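Local coordinates for protein sensory box/response regulator (Mycobacterium smegmatis, PDB 5YRP) that belongs to the EAL-domain family of bacterial sensory and response-regulator proteins and carries a magnesium ion in its metal site, at residues I146-T151 against I169-V174. Numbering follows the deposited sequence.
Sequences IDDFGT and IDRSFV. With MG (magnesium ion), chain C.
Asp170 reaches across to Asp148 and Thr151 from the point where strand 166-169 gives way to a short helix. Asp170 CB lies 3.9 Å from Phe149 O and equally near Thr151 CG2. With CG anti to the backbone N (chi1 -175°), the carboxylate carbon meets that same methyl, and the Thr151 and Asp170 side chains cross at about a right angle. Asp170 OD1 lies 2.7 Å from Asp148 OD1, the two carboxylate planes turned 71° apart. Asp170 OD2 accepts from Ser172 N (2.9 Å) and Ser172 OG (2.6 Å), the amide coming from above the carboxylate plane and the hydroxyl on the anti side. Aspartate suits this N-cap position because its short side chain can accept from the amide two residues ahead. Thr151 OG1 donates a hydrogen bond to Asp148 O (2.6 Å) within its own turn, from above the carbonyl plane. Glycine suits position 150 (phi 88°), where a CB would be pressed against the carbonyl oxygen of Phe149; the Phe173 ring beside Gly150 meets Phe149 O at its edge. Asp147 binds magnesium, with Glu25, Asn85 and Glu117 completing the site. The contact joins the C-terminal ends of the adjacent parallel strands 142-149 and 166-169 in the TIM-barrel-like EAL fold, the side where the magnesium ion sits, with helix 183-197 packing on Phe149 and Phe173 and Leu156 of the second subunit touching both rings.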
loop_
_atom_site.group_PDB
_atom_site.type_symbol
_atom_site.label_atom_id
_atom_site.label_comp_id
_atom_site.label_asym_id
_atom_site.label_seq_id
_atom_site.Cartn_x
_atom_site.Cartn_y
_atom_site.Cartn_z
ATOM N N ILE A 146 -11.527 5.895 -3.326
ATOM C CA ILE A 146 -10.246 5.314 -3.712
ATOM C C ILE A 146 -10.418 3.824 -4.022
ATOM O O ILE A 146 -10.545 2.972 -3.139
ATOM C CB ILE A 146 -9.169 5.529 -2.635
ATOM C CG1 ILE A 146 -8.860 7.026 -2.483
ATOM C CG2 ILE A 146 -7.898 4.752 -2.965
ATOM C CD1 ILE A 146 -8.231 7.691 -3.698
ATOM N N ASP A 147 -10.407 3.571 -5.321
ATOM C CA ASP A 147 -10.583 2.285 -5.972
ATOM C C ASP A 147 -9.322 1.459 -5.893
ATOM O O ASP A 147 -8.225 2.025 -5.857
ATOM C CB ASP A 147 -10.790 2.600 -7.459
ATOM C CG ASP A 147 -11.778 1.702 -8.138
ATOM O OD1 ASP A 147 -11.993 1.920 -9.351
ATOM O OD2 ASP A 147 -12.346 0.791 -7.497
ATOM N N ASP A 148 -9.457 0.135 -5.917
ATOM C CA ASP A 148 -8.289 -0.738 -6.036
ATOM C C ASP A 148 -7.184 -0.283 -5.084
ATOM O O ASP A 148 -6.073 0.060 -5.504
ATOM C CB ASP A 148 -7.770 -0.726 -7.484
ATOM C CG ASP A 148 -8.682 -1.467 -8.445
ATOM O OD1 ASP A 148 -9.578 -2.215 -7.993
ATOM O OD2 ASP A 148 -8.495 -1.303 -9.669
ATOM N N PHE A 149 -7.518 -0.254 -3.800
ATOM C CA PHE A 149 -6.594 0.227 -2.776
ATOM C C PHE A 149 -5.638 -0.870 -2.324
ATOM O O PHE A 149 -6.066 -1.979 -2.020
ATOM C CB PHE A 149 -7.367 0.749 -1.573
ATOM C CG PHE A 149 -6.487 1.257 -0.471
ATOM C CD1 PHE A 149 -5.963 2.537 -0.522
ATOM C CD2 PHE A 149 -6.178 0.455 0.615
ATOM C CE1 PHE A 149 -5.148 3.010 0.494
ATOM C CE2 PHE A 149 -5.364 0.920 1.633
ATOM C CZ PHE A 149 -4.845 2.198 1.572
ATOM N N GLY A 150 -4.352 -0.537 -2.254
ATOM C CA GLY A 150 -3.301 -1.495 -1.909
ATOM C C GLY A 150 -2.730 -2.243 -3.101
ATOM O O GLY A 150 -1.856 -3.094 -2.933
ATOM N N THR A 151 -3.217 -1.925 -4.300
ATOM C CA THR A 151 -2.759 -2.581 -5.528
ATOM C C THR A 151 -1.843 -1.692 -6.343
ATOM O O THR A 151 -0.854 -2.162 -6.895
ATOM C CB THR A 151 -3.930 -2.958 -6.440
ATOM O OG1 THR A 151 -4.690 -1.784 -6.746
ATOM C CG2 THR A 151 -4.816 -3.992 -5.778
ATOM N N ILE A 169 -12.193 -1.868 -0.869
ATOM C CA ILE A 169 -11.362 -3.052 -0.669
ATOM C C ILE A 169 -11.260 -3.802 -1.994
ATOM O O ILE A 169 -12.246 -4.361 -2.467
ATOM C CB ILE A 169 -11.946 -3.989 0.410
ATOM C CG1 ILE A 169 -12.178 -3.218 1.713
ATOM C CG2 ILE A 169 -11.014 -5.171 0.647
ATOM C CD1 ILE A 169 -12.875 -4.018 2.794
ATOM N N ASP A 170 -10.064 -3.815 -2.577
ATOM C CA ASP A 170 -9.823 -4.414 -3.898
ATOM C C ASP A 170 -10.304 -5.867 -4.006
ATOM O O ASP A 170 -10.346 -6.597 -3.013
ATOM C CB ASP A 170 -8.329 -4.337 -4.237
ATOM C CG ASP A 170 -8.015 -4.833 -5.637
ATOM O OD1 ASP A 170 -8.202 -4.062 -6.599
ATOM O OD2 ASP A 170 -7.562 -5.992 -5.774
ATOM N N ARG A 171 -10.657 -6.266 -5.228
ATOM C CA ARG A 171 -11.140 -7.621 -5.528
ATOM C C ARG A 171 -10.215 -8.731 -5.029
ATOM O O ARG A 171 -10.692 -9.761 -4.562
ATOM C CB ARG A 171 -11.360 -7.789 -7.041
ATOM C CG ARG A 171 -12.465 -6.910 -7.608
ATOM C CD ARG A 171 -12.852 -7.287 -9.033
ATOM N NE ARG A 171 -14.024 -6.529 -9.493
ATOM C CZ ARG A 171 -14.008 -5.256 -9.903
ATOM N NH1 ARG A 171 -15.138 -4.673 -10.295
ATOM N NH2 ARG A 171 -12.880 -4.553 -9.924
ATOM N N SER A 172 -8.904 -8.515 -5.127
ATOM C CA SER A 172 -7.906 -9.527 -4.768
ATOM C C SER A 172 -7.987 -9.954 -3.300
ATOM O O SER A 172 -7.864 -11.140 -2.982
ATOM C CB SER A 172 -6.500 -9.017 -5.081
ATOM O OG SER A 172 -6.242 -7.802 -4.404
ATOM N N PHE A 173 -8.208 -8.986 -2.415
ATOM C CA PHE A 173 -8.292 -9.258 -0.972
ATOM C C PHE A 173 -9.642 -9.836 -0.554
ATOM O O PHE A 173 -9.781 -10.359 0.549
ATOM C CB PHE A 173 -8.017 -7.986 -0.165
ATOM C CG PHE A 173 -6.805 -7.228 -0.624
ATOM C CD1 PHE A 173 -5.607 -7.886 -0.872
ATOM C CD2 PHE A 173 -6.862 -5.860 -0.811
ATOM C CE1 PHE A 173 -4.493 -7.192 -1.300
ATOM C CE2 PHE A 173 -5.751 -5.161 -1.235
ATOM C CZ PHE A 173 -4.565 -5.826 -1.478
ATOM N N VAL A 174 -10.634 -9.716 -1.427
ATOM C CA VAL A 174 -11.978 -10.207 -1.159
ATOM C C VAL A 174 -12.232 -11.562 -1.819
ATOM O O VAL A 174 -12.918 -12.406 -1.256
ATOM C CB VAL A 174 -13.015 -9.179 -1.639
ATOM C CG1 VAL A 174 -14.432 -9.667 -1.398
ATOM C CG2 VAL A 174 -12.800 -7.858 -0.920
HETATM MG MG MG C . -13.947 0.733 -9.658
#